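Local coordinates for beta-N-acetylhexosaminidase (Bacteroides fragilis, PDB 4PYS), which probably removes terminal beta-linked N-acetylhexosamine sugars from glycans by hydrolysis, as other glycoside hydrolases of family 20 do, at residues 228-231 / 232-236; 369-372 / 373-377; 449-452 / 453-457. All blocks are in the same frame, centred on the assembly; numbering follows the deposited sequence.

All three contacts are local, each made along one short run of chain in the family 20 catalytic domain, and none touches another. Contact 1 starts a short helix in the loop after barrel strand 219-223 and includes H229, whose acidic partners suggest the active site; its L234 side chain is also about 10 Å from the bound zinc. Contact 2 spans the helix between strands 356-360 and 381-383, and contact 3 joins two helices after the last barrel strand, 428-435. Centre to centre, contact 1 lies 30 Å from contact 2 and 32 Å from contact 3, with 28 Å between contacts 2 and 3. Nearest atoms stay about 15 Å apart or more.

Contact 1. Residues 228-231 / 232-236; sequences GHAE and AALNA
Turned to a chi1 of -102°, N235 swings its amide back along the helix, where ND2 reaches the backbone O of E231 at 3.2 Å. The second torsion turns the flat amide so that this oxygen lies in its plane, and the N-H...O angle is nearly straight at 170°. From the carbonyl's own standpoint, however, ND2 sits well above the plane. The backbone N of N235 reaches E231 O as well, at 3.0 Å and from the opposite face, so the oxygen is gripped from both sides by one residue. ND2 also donates to V247 O, so the side chain ties the loop carrying V247 to the first helical turn. Asparagine suits this place because its short amide can serve two carbonyl acceptors.

One residue earlier, the backbone N of L234 donates to A230 O at 2.7 Å. The leucine points its CB toward this turn, and its CG lies 4.3 Å from A230 CB. The methyl groups of A230 and A233 both rest on F259, while A233 and A236 also meet helix 183-186; alanines are small enough for such close, buried packing. A water receives the N-H of A233 at 3.1 Å and donates to H229 O at 2.9 Å, bridging the turn back to the loop.

The imidazole of H229, just before this turn, takes no part in it and is hydrogen-bonded through ND1 to E170 OE1 and through NE2 to D291 OD2. The loop from strand 219-223, with its histidine held between two acidic residues, and the helical turn after it are consistent with the active-site wall at the C-terminal ends of the barrel strands in a family 20 hexosaminidase.

Contact 2. Residues 369-372 / 373-377; sequences LALK and NAVRH
In the (beta/alpha)8 barrel of this domain, helix 369-376 forms the alpha unit of a beta-alpha-beta crossover from strand 356-360 to the neighbouring parallel strand 381-383. L369 and N373 are neighbours one turn apart on its surface. With its CG anti to the backbone N (chi1 -178°), L369 brings CD1 against the amide of N373, 3.8 Å from ND2, and the two side chains meet at a slant. This is a van der Waals contact: ND2 makes its hydrogen bond to I345 O in a nearby loop, and the leucine methyl lies alongside that polar group.

The backbone is regular here. N373 N donates to L369 O at 3.0 Å and A374 N to A370 O at 2.9 Å. The next two bonds, V375 N to L371 O and R376 N to K372 O, are each 3.2 Å long.

On another flank, V375 directs CG1 at L371 O, 3.1 Å away, and the same methyl comes within 4.3 Å of L371 CD1. The contact with the leucine is a loose apolar one, and a compact valine suits the exposed flank. R376 lays its CG over K372 O at 3.4 Å before its chain bends at chi3; its NH2 then makes a salt bridge with D348 OD1, an oxygen also bonded by H377 NE2. A long, charged chain suits this exposed site.

Alanines provide the close-packed side: A370 meets W360 and A374 meets I358 on strand 356-360, while L371 and A374 reach V381 on strand 381-383, seating the helix across both strands.

Contact 3. Residues 449-452 / 453-457; sequences RVFP and RILAL
The F451 ring carries the CG2 methyl of I454 over one face, 4.0 Å from the ring centroid and 18° off its normal, a CH-pi contact displaced toward the rim at CD2 and CE2. The rings of Y489 and F491 also meet F451, at moderate tilts, so the phenyl group belongs to an aromatic cluster. In I454 this methyl lies between the backbone N and the carbonyl carbon, a placement that lets it touch V450 CG1 too, at 3.7 Å. The valine and isoleucine run side by side, their branched chains making a compact apolar patch.

The guanidinium of R453 works through its edge: NH2 donates to R449 O at 3.0 Å, with the oxygen close to the guanidinium plane. A bend at chi3 folds the chain back for this bond. In the same plane a water accepts from R453 NE at 3.0 Å; it also takes the backbone N-H of R453 and donates to R449 O, which thus has two donors. NH1 of R453 reaches F393 O, and F407 makes a cation-pi contact with the group, so several partners hold this buried charge.

These interactions span the break between helix 447-450 and helix 453-462, which follow the last strand of the catalytic barrel. F451 leaves helical geometry, and the peptide before P452 is cis, turning the chain sharply; proline is the residue for which that form costs least. Even so, I454 N still donates to V450 O across the kink, at 2.9 Å and nearly along the C=O direction.

Farther along, L455 N donates to P452 O at 2.9 Å from above the carbonyl plane. The P452 ring and the L455 side chain both pack on V477 of helix 470-486, and I454 meets S433 on strand 428-435.

Contact 1. Residues 228-231 / 232-236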
ATOM      1  N   GLY A 228       7.046  -9.834  17.443  1.00 45.05           N
ATOM      2  CA  GLY A 228       6.399 -11.069  17.031  1.00 46.71           C
ATOM      3  C   GLY A 228       6.662 -11.375  15.569  1.00 45.54           C
ATOM      4  O   GLY A 228       7.418 -10.654  14.915  1.00 42.42           O
ATOM      5  N   HIS A 229       6.043 -12.439  15.058  1.00 45.62           N
ATOM      6  CA  HIS A 229       6.281 -12.897  13.687  1.00 45.09           C
ATOM      7  C   HIS A 229       7.773 -13.097  13.412  1.00 46.09           C
ATOM      8  O   HIS A 229       8.283 -12.712  12.360  1.00 50.89           O
ATOM      9  CB  HIS A 229       5.668 -11.920  12.686  1.00 44.44           C
ATOM     10  CG  HIS A 229       4.207 -11.686  12.902  1.00 48.45           C
ATOM     11  ND1 HIS A 229       3.233 -12.391  12.227  1.00 51.70           N
ATOM     12  CD2 HIS A 229       3.554 -10.844  13.738  1.00 53.23           C
ATOM     13  CE1 HIS A 229       2.042 -11.988  12.633  1.00 59.41           C
ATOM     14  NE2 HIS A 229       2.208 -11.050  13.548  1.00 55.47           N
ATOM     15  N   ALA A 230       8.462 -13.706  14.371  1.00 48.91           N
ATOM     16  CA  ALA A 230       9.918 -13.786  14.337  1.00 53.08           C
ATOM     17  C   ALA A 230      10.443 -15.195  14.080  1.00 53.75           C
ATOM     18  O   ALA A 230      11.651 -15.384  13.944  1.00 52.29           O
ATOM     19  CB  ALA A 230      10.493 -13.248  15.636  1.00 56.58           C
ATOM     20  N   GLU A 231       9.541 -16.174  14.026  1.00 50.06           N
ATOM     21  CA  GLU A 231       9.925 -17.583  13.917  1.00 53.36           C
ATOM     22  C   GLU A 231      10.988 -17.868  12.844  1.00 52.22           C
ATOM     23  O   GLU A 231      11.962 -18.581  13.098  1.00 54.34           O
ATOM     24  CB  GLU A 231       8.692 -18.474  13.700  1.00 56.09           C
ATOM     25  CG  GLU A 231       7.768 -18.606  14.917  1.00 68.33           C
ATOM     26  CD  GLU A 231       6.610 -17.616  14.908  1.00 68.25           C
ATOM     27  OE1 GLU A 231       6.688 -16.600  14.187  1.00 58.61           O
ATOM     28  OE2 GLU A 231       5.615 -17.860  15.623  1.00 75.57           O
ATOM     29  N   ALA A 232      10.801 -17.303  11.654  1.00 49.23           N
ATOM     30  CA  ALA A 232      11.747 -17.492  10.557  1.00 48.41           C
ATOM     31  C   ALA A 232      13.100 -16.863  10.887  1.00 50.46           C
ATOM     32  O   ALA A 232      14.150 -17.421  10.573  1.00 48.56           O
ATOM     33  CB  ALA A 232      11.191 -16.901   9.270  1.00 45.71           C
ATOM     34  N   ALA A 233      13.059 -15.686  11.501  1.00 45.07           N
ATOM     35  CA  ALA A 233      14.275 -14.998  11.924  1.00 45.51           C
ATOM     36  C   ALA A 233      14.978 -15.781  13.020  1.00 47.55           C
ATOM     37  O   ALA A 233      16.211 -15.823  13.075  1.00 48.25           O
ATOM     38  CB  ALA A 233      13.953 -13.594  12.406  1.00 41.88           C
ATOM     39  N   LEU A 234      14.194 -16.396  13.901  1.00 49.91           N
ATOM     40  CA  LEU A 234      14.752 -17.179  15.000  1.00 53.53           C
ATOM     41  C   LEU A 234      15.393 -18.469  14.506  1.00 56.26           C
ATOM     42  O   LEU A 234      16.310 -18.996  15.138  1.00 58.89           O
ATOM     43  CB  LEU A 234      13.688 -17.475  16.058  1.00 55.88           C
ATOM     44  CG  LEU A 234      13.290 -16.276  16.920  1.00 59.81           C
ATOM     45  CD1 LEU A 234      12.192 -16.641  17.897  1.00 62.30           C
ATOM     46  CD2 LEU A 234      14.501 -15.740  17.666  1.00 59.21           C
ATOM     47  N   ASN A 235      14.905 -18.976  13.379  1.00 55.97           N
ATOM     48  CA  ASN A 235      15.531 -20.126  12.727  1.00 58.58           C
ATOM     49  C   ASN A 235      16.907 -19.750  12.210  1.00 57.51           C
ATOM     50  O   ASN A 235      17.844 -20.547  12.241  1.00 60.35           O
ATOM     51  CB  ASN A 235      14.669 -20.615  11.566  1.00 59.42           C
ATOM     52  CG  ASN A 235      13.886 -21.845  11.916  1.00 68.12           C
ATOM     53  OD1 ASN A 235      14.274 -22.962  11.571  1.00 75.68           O
ATOM     54  ND2 ASN A 235      12.784 -21.656  12.626  1.00 71.16           N
ATOM     55  N   ALA A 236      17.011 -18.519  11.727  1.00 53.74           N
ATOM     56  CA  ALA A 236      18.269 -17.984  11.251  1.00 55.09           C
ATOM     57  C   ALA A 236      19.227 -17.749  12.420  1.00 54.11           C
ATOM     58  O   ALA A 236      20.385 -18.163  12.373  1.00 56.18           O
ATOM     59  CB  ALA A 236      18.023 -16.692  10.490  1.00 48.91           C
TER
HETATM   60  O   HOH W   1      10.448 -14.065  10.916  1.00 38.16           O

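Contact 2. Residues 369-372 / 373-377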
ATOM      1  N   LEU A 369     -11.514   1.050  18.984  1.00 35.95           N
ATOM      2  CA  LEU A 369     -10.644   1.210  20.154  1.00 39.39           C
ATOM      3  C   LEU A 369      -9.298   1.856  19.812  1.00 41.37           C
ATOM      4  O   LEU A 369      -8.864   2.784  20.487  1.00 39.65           O
ATOM      5  CB  LEU A 369     -10.420  -0.130  20.872  1.00 38.97           C
ATOM      6  CG  LEU A 369      -9.554  -0.079  22.141  1.00 41.22           C
ATOM      7  CD1 LEU A 369     -10.103   0.940  23.122  1.00 44.07           C
ATOM      8  CD2 LEU A 369      -9.460  -1.440  22.803  1.00 43.35           C
ATOM      9  N   ALA A 370      -8.641   1.376  18.760  1.00 36.00           N
ATOM     10  CA  ALA A 370      -7.321   1.904  18.409  1.00 36.89           C
ATOM     11  C   ALA A 370      -7.412   3.341  17.924  1.00 35.84           C
ATOM     12  O   ALA A 370      -6.548   4.171  18.229  1.00 36.78           O
ATOM     13  CB  ALA A 370      -6.664   1.049  17.356  1.00 36.05           C
ATOM     14  N   LEU A 371      -8.444   3.623  17.143  1.00 31.46           N
ATOM     15  CA  LEU A 371      -8.699   4.977  16.685  1.00 33.66           C
ATOM     16  C   LEU A 371      -8.884   5.901  17.886  1.00 41.23           C
ATOM     17  O   LEU A 371      -8.301   6.981  17.948  1.00 36.15           O
ATOM     18  CB  LEU A 371      -9.952   5.012  15.807  1.00 34.99           C
ATOM     19  CG  LEU A 371     -10.432   6.410  15.423  1.00 41.64           C
ATOM     20  CD1 LEU A 371      -9.389   7.080  14.580  1.00 37.77           C
ATOM     21  CD2 LEU A 371     -11.758   6.366  14.677  1.00 43.05           C
ATOM     22  N   LYS A 372      -9.696   5.470  18.849  1.00 42.14           N
ATOM     23  CA  LYS A 372      -9.956   6.284  20.037  1.00 42.57           C
ATOM     24  C   LYS A 372      -8.706   6.526  20.890  1.00 44.88           C
ATOM     25  O   LYS A 372      -8.492   7.632  21.386  1.00 41.94           O
ATOM     26  CB  LYS A 372     -11.076   5.672  20.885  1.00 47.72           C
ATOM     27  CG  LYS A 372     -12.478   5.962  20.357  1.00 51.49           C
ATOM     28  CD  LYS A 372     -13.565   5.695  21.402  1.00 64.66           C
ATOM     29  CE  LYS A 372     -13.994   4.229  21.443  1.00 69.92           C
ATOM     30  NZ  LYS A 372     -13.154   3.393  22.349  1.00 74.58           N
ATOM     31  N   ASN A 373      -7.876   5.505  21.066  1.00 41.37           N
ATOM     32  CA  ASN A 373      -6.679   5.671  21.892  1.00 36.93           C
ATOM     33  C   ASN A 373      -5.578   6.452  21.180  1.00 37.35           C
ATOM     34  O   ASN A 373      -4.796   7.161  21.812  1.00 43.16           O
ATOM     35  CB  ASN A 373      -6.168   4.320  22.391  1.00 41.84           C
ATOM     36  CG  ASN A 373      -7.073   3.721  23.448  1.00 46.75           C
ATOM     37  OD1 ASN A 373      -8.032   4.357  23.878  1.00 46.53           O
ATOM     38  ND2 ASN A 373      -6.774   2.500  23.873  1.00 45.45           N
ATOM     39  N   ALA A 374      -5.525   6.325  19.859  1.00 35.44           N
ATOM     40  CA  ALA A 374      -4.588   7.117  19.073  1.00 33.63           C
ATOM     41  C   ALA A 374      -4.897   8.613  19.182  1.00 42.37           C
ATOM     42  O   ALA A 374      -3.981   9.422  19.322  1.00 39.38           O
ATOM     43  CB  ALA A 374      -4.583   6.665  17.627  1.00 33.37           C
ATOM     44  N   VAL A 375      -6.174   8.991  19.126  1.00 40.17           N
ATOM     45  CA  VAL A 375      -6.518  10.406  19.288  1.00 48.86           C
ATOM     46  C   VAL A 375      -6.207  10.924  20.704  1.00 49.18           C
ATOM     47  O   VAL A 375      -5.738  12.051  20.857  1.00 57.07           O
ATOM     48  CB  VAL A 375      -7.985  10.753  18.864  1.00 56.31           C
ATOM     49  CG1 VAL A 375      -8.360  10.057  17.578  1.00 52.98           C
ATOM     50  CG2 VAL A 375      -8.988  10.434  19.963  1.00 62.61           C
ATOM     51  N   ARG A 376      -6.442  10.099  21.729  1.00 50.23           N
ATOM     52  CA  ARG A 376      -6.151  10.475  23.118  1.00 52.30           C
ATOM     53  C   ARG A 376      -4.673  10.775  23.311  1.00 49.27           C
ATOM     54  O   ARG A 376      -4.303  11.591  24.149  1.00 54.17           O
ATOM     55  CB  ARG A 376      -6.537   9.353  24.093  1.00 58.55           C
ATOM     56  CG  ARG A 376      -8.029   9.163  24.342  1.00 60.41           C
ATOM     57  CD  ARG A 376      -8.294   7.948  25.241  1.00 58.38           C
ATOM     58  NE  ARG A 376      -7.753   8.114  26.587  1.00 62.00           N
ATOM     59  CZ  ARG A 376      -6.609   7.584  27.017  1.00 66.58           C
ATOM     60  NH1 ARG A 376      -6.206   7.797  28.264  1.00 63.95           N
ATOM     61  NH2 ARG A 376      -5.867   6.840  26.206  1.00 66.03           N
ATOM     62  N   HIS A 377      -3.834  10.094  22.538  1.00 42.90           N
ATOM     63  CA  HIS A 377      -2.385  10.198  22.684  1.00 46.53           C
ATOM     64  C   HIS A 377      -1.755  11.041  21.580  1.00 42.66           C
ATOM     65  O   HIS A 377      -0.529  11.137  21.492  1.00 47.66           O
ATOM     66  CB  HIS A 377      -1.758   8.800  22.680  1.00 48.66           C
ATOM     67  CG  HIS A 377      -1.974   8.033  23.948  1.00 58.07           C
ATOM     68  ND1 HIS A 377      -1.279   8.300  25.109  1.00 63.94           N
ATOM     69  CD2 HIS A 377      -2.801   6.998  24.237  1.00 61.14           C
ATOM     70  CE1 HIS A 377      -1.673   7.471  26.060  1.00 66.28           C
ATOM     71  NE2 HIS A 377      -2.595   6.670  25.555  1.00 65.17           N
TER

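Contact 3. Residues 449-452 / 453-457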
ATOM      1  N   ARG A 449      -9.606 -11.904  -5.561  1.00 20.38           N
ATOM      2  CA  ARG A 449      -9.886 -11.314  -4.252  1.00 21.55           C
ATOM      3  C   ARG A 449      -9.792  -9.787  -4.299  1.00 20.03           C
ATOM      4  O   ARG A 449     -10.604  -9.067  -3.708  1.00 18.17           O
ATOM      5  CB  ARG A 449      -8.861 -11.841  -3.230  1.00 21.70           C
ATOM      6  CG  ARG A 449      -9.101 -13.273  -2.782  1.00 22.69           C
ATOM      7  CD  ARG A 449      -7.783 -13.922  -2.330  1.00 22.47           C
ATOM      8  NE  ARG A 449      -8.042 -15.209  -1.692  1.00 24.74           N
ATOM      9  CZ  ARG A 449      -8.367 -16.317  -2.346  1.00 27.48           C
ATOM     10  NH1 ARG A 449      -8.455 -16.316  -3.674  1.00 26.22           N
ATOM     11  NH2 ARG A 449      -8.600 -17.434  -1.673  1.00 28.57           N
ATOM     12  N   VAL A 450      -8.784  -9.291  -5.001  1.00 16.73           N
ATOM     13  CA  VAL A 450      -8.518  -7.859  -5.036  1.00 17.13           C
ATOM     14  C   VAL A 450      -9.572  -7.082  -5.835  1.00 20.14           C
ATOM     15  O   VAL A 450     -10.054  -6.042  -5.372  1.00 17.46           O
ATOM     16  CB  VAL A 450      -7.117  -7.590  -5.580  1.00 17.42           C
ATOM     17  CG1 VAL A 450      -6.899  -6.091  -5.791  1.00 17.69           C
ATOM     18  CG2 VAL A 450      -6.066  -8.150  -4.602  1.00 18.04           C
ATOM     19  N   PHE A 451      -9.931  -7.592  -7.016  1.00 20.25           N
ATOM     20  CA  PHE A 451     -10.918  -6.927  -7.890  1.00 19.42           C
ATOM     21  C   PHE A 451     -12.262  -7.628  -7.860  1.00 18.30           C
ATOM     22  O   PHE A 451     -12.314  -8.852  -7.923  1.00 19.54           O
ATOM     23  CB  PHE A 451     -10.413  -6.932  -9.338  1.00 19.62           C
ATOM     24  CG  PHE A 451      -9.262  -5.997  -9.569  1.00 25.16           C
ATOM     25  CD1 PHE A 451      -7.959  -6.426  -9.372  1.00 31.86           C
ATOM     26  CD2 PHE A 451      -9.493  -4.684  -9.958  1.00 27.77           C
ATOM     27  CE1 PHE A 451      -6.894  -5.555  -9.568  1.00 26.87           C
ATOM     28  CE2 PHE A 451      -8.435  -3.809 -10.157  1.00 31.18           C
ATOM     29  CZ  PHE A 451      -7.140  -4.256  -9.961  1.00 22.96           C
ATOM     30  N   PRO A 452     -13.368  -6.860  -7.867  1.00 17.95           N
ATOM     31  CA  PRO A 452     -13.441  -5.404  -8.017  1.00 16.02           C
ATOM     32  C   PRO A 452     -13.463  -4.625  -6.711  1.00 18.36           C
ATOM     33  O   PRO A 452     -13.565  -3.417  -6.773  1.00 16.56           O
ATOM     34  CB  PRO A 452     -14.802  -5.203  -8.713  1.00 20.75           C
ATOM     35  CG  PRO A 452     -15.638  -6.325  -8.164  1.00 19.84           C
ATOM     36  CD  PRO A 452     -14.690  -7.504  -8.023  1.00 20.19           C
ATOM     37  N   ARG A 453     -13.388  -5.269  -5.555  1.00 18.91           N
ATOM     38  CA  ARG A 453     -13.584  -4.507  -4.322  1.00 18.72           C
ATOM     39  C   ARG A 453     -12.540  -3.419  -4.082  1.00 19.67           C
ATOM     40  O   ARG A 453     -12.830  -2.399  -3.452  1.00 16.66           O
ATOM     41  CB  ARG A 453     -13.718  -5.439  -3.120  1.00 20.22           C
ATOM     42  CG  ARG A 453     -15.011  -6.271  -3.160  1.00 19.41           C
ATOM     43  CD  ARG A 453     -15.041  -7.338  -2.062  1.00 21.57           C
ATOM     44  NE  ARG A 453     -13.877  -8.219  -2.175  1.00 19.78           N
ATOM     45  CZ  ARG A 453     -13.490  -9.082  -1.245  1.00 21.41           C
ATOM     46  NH1 ARG A 453     -14.179  -9.209  -0.118  1.00 21.51           N
ATOM     47  NH2 ARG A 453     -12.399  -9.819  -1.444  1.00 19.23           N
ATOM     48  N   ILE A 454     -11.333  -3.596  -4.602  1.00 15.75           N
ATOM     49  CA  ILE A 454     -10.331  -2.521  -4.447  1.00 15.35           C
ATOM     50  C   ILE A 454     -10.760  -1.216  -5.133  1.00 18.92           C
ATOM     51  O   ILE A 454     -10.313  -0.127  -4.769  1.00 18.46           O
ATOM     52  CB  ILE A 454      -8.931  -2.954  -4.949  1.00 16.77           C
ATOM     53  CG1 ILE A 454      -7.868  -1.981  -4.414  1.00 21.52           C
ATOM     54  CG2 ILE A 454      -8.892  -3.047  -6.477  1.00 18.08           C
ATOM     55  CD1 ILE A 454      -6.555  -2.613  -4.131  1.00 26.08           C
ATOM     56  N   LEU A 455     -11.646  -1.311  -6.120  1.00 15.92           N
ATOM     57  CA  LEU A 455     -12.064  -0.103  -6.809  1.00 15.00           C
ATOM     58  C   LEU A 455     -12.902   0.765  -5.881  1.00 17.78           C
ATOM     59  O   LEU A 455     -12.883   1.990  -5.984  1.00 16.19           O
ATOM     60  CB  LEU A 455     -12.878  -0.458  -8.066  1.00 15.54           C
ATOM     61  CG  LEU A 455     -12.106  -1.205  -9.151  1.00 19.83           C
ATOM     62  CD1 LEU A 455     -13.040  -1.589 -10.293  1.00 19.85           C
ATOM     63  CD2 LEU A 455     -10.986  -0.330  -9.676  1.00 23.35           C
ATOM     64  N   ALA A 456     -13.654   0.131  -4.989  1.00 15.49           N
ATOM     65  CA  ALA A 456     -14.466   0.891  -4.041  1.00 16.14           C
ATOM     66  C   ALA A 456     -13.556   1.560  -3.024  1.00 16.76           C
ATOM     67  O   ALA A 456     -13.784   2.702  -2.630  1.00 16.74           O
ATOM     68  CB  ALA A 456     -15.469  -0.013  -3.354  1.00 19.40           C
ATOM     69  N   LEU A 457     -12.510   0.851  -2.615  1.00 15.76           N
ATOM     70  CA  LEU A 457     -11.529   1.429  -1.692  1.00 15.57           C
ATOM     71  C   LEU A 457     -10.788   2.590  -2.344  1.00 14.91           C
ATOM     72  O   LEU A 457     -10.617   3.646  -1.726  1.00 15.76           O
ATOM     73  CB  LEU A 457     -10.550   0.349  -1.199  1.00 13.72           C
ATOM     74  CG  LEU A 457     -11.234  -0.714  -0.334  1.00 16.39           C
ATOM     75  CD1 LEU A 457     -10.303  -1.893  -0.036  1.00 17.96           C
ATOM     76  CD2 LEU A 457     -11.768  -0.094   0.957  1.00 17.73           C
TER
HETATM   77  O   HOH W   2     -12.861  -8.006  -4.942  1.00 19.40           O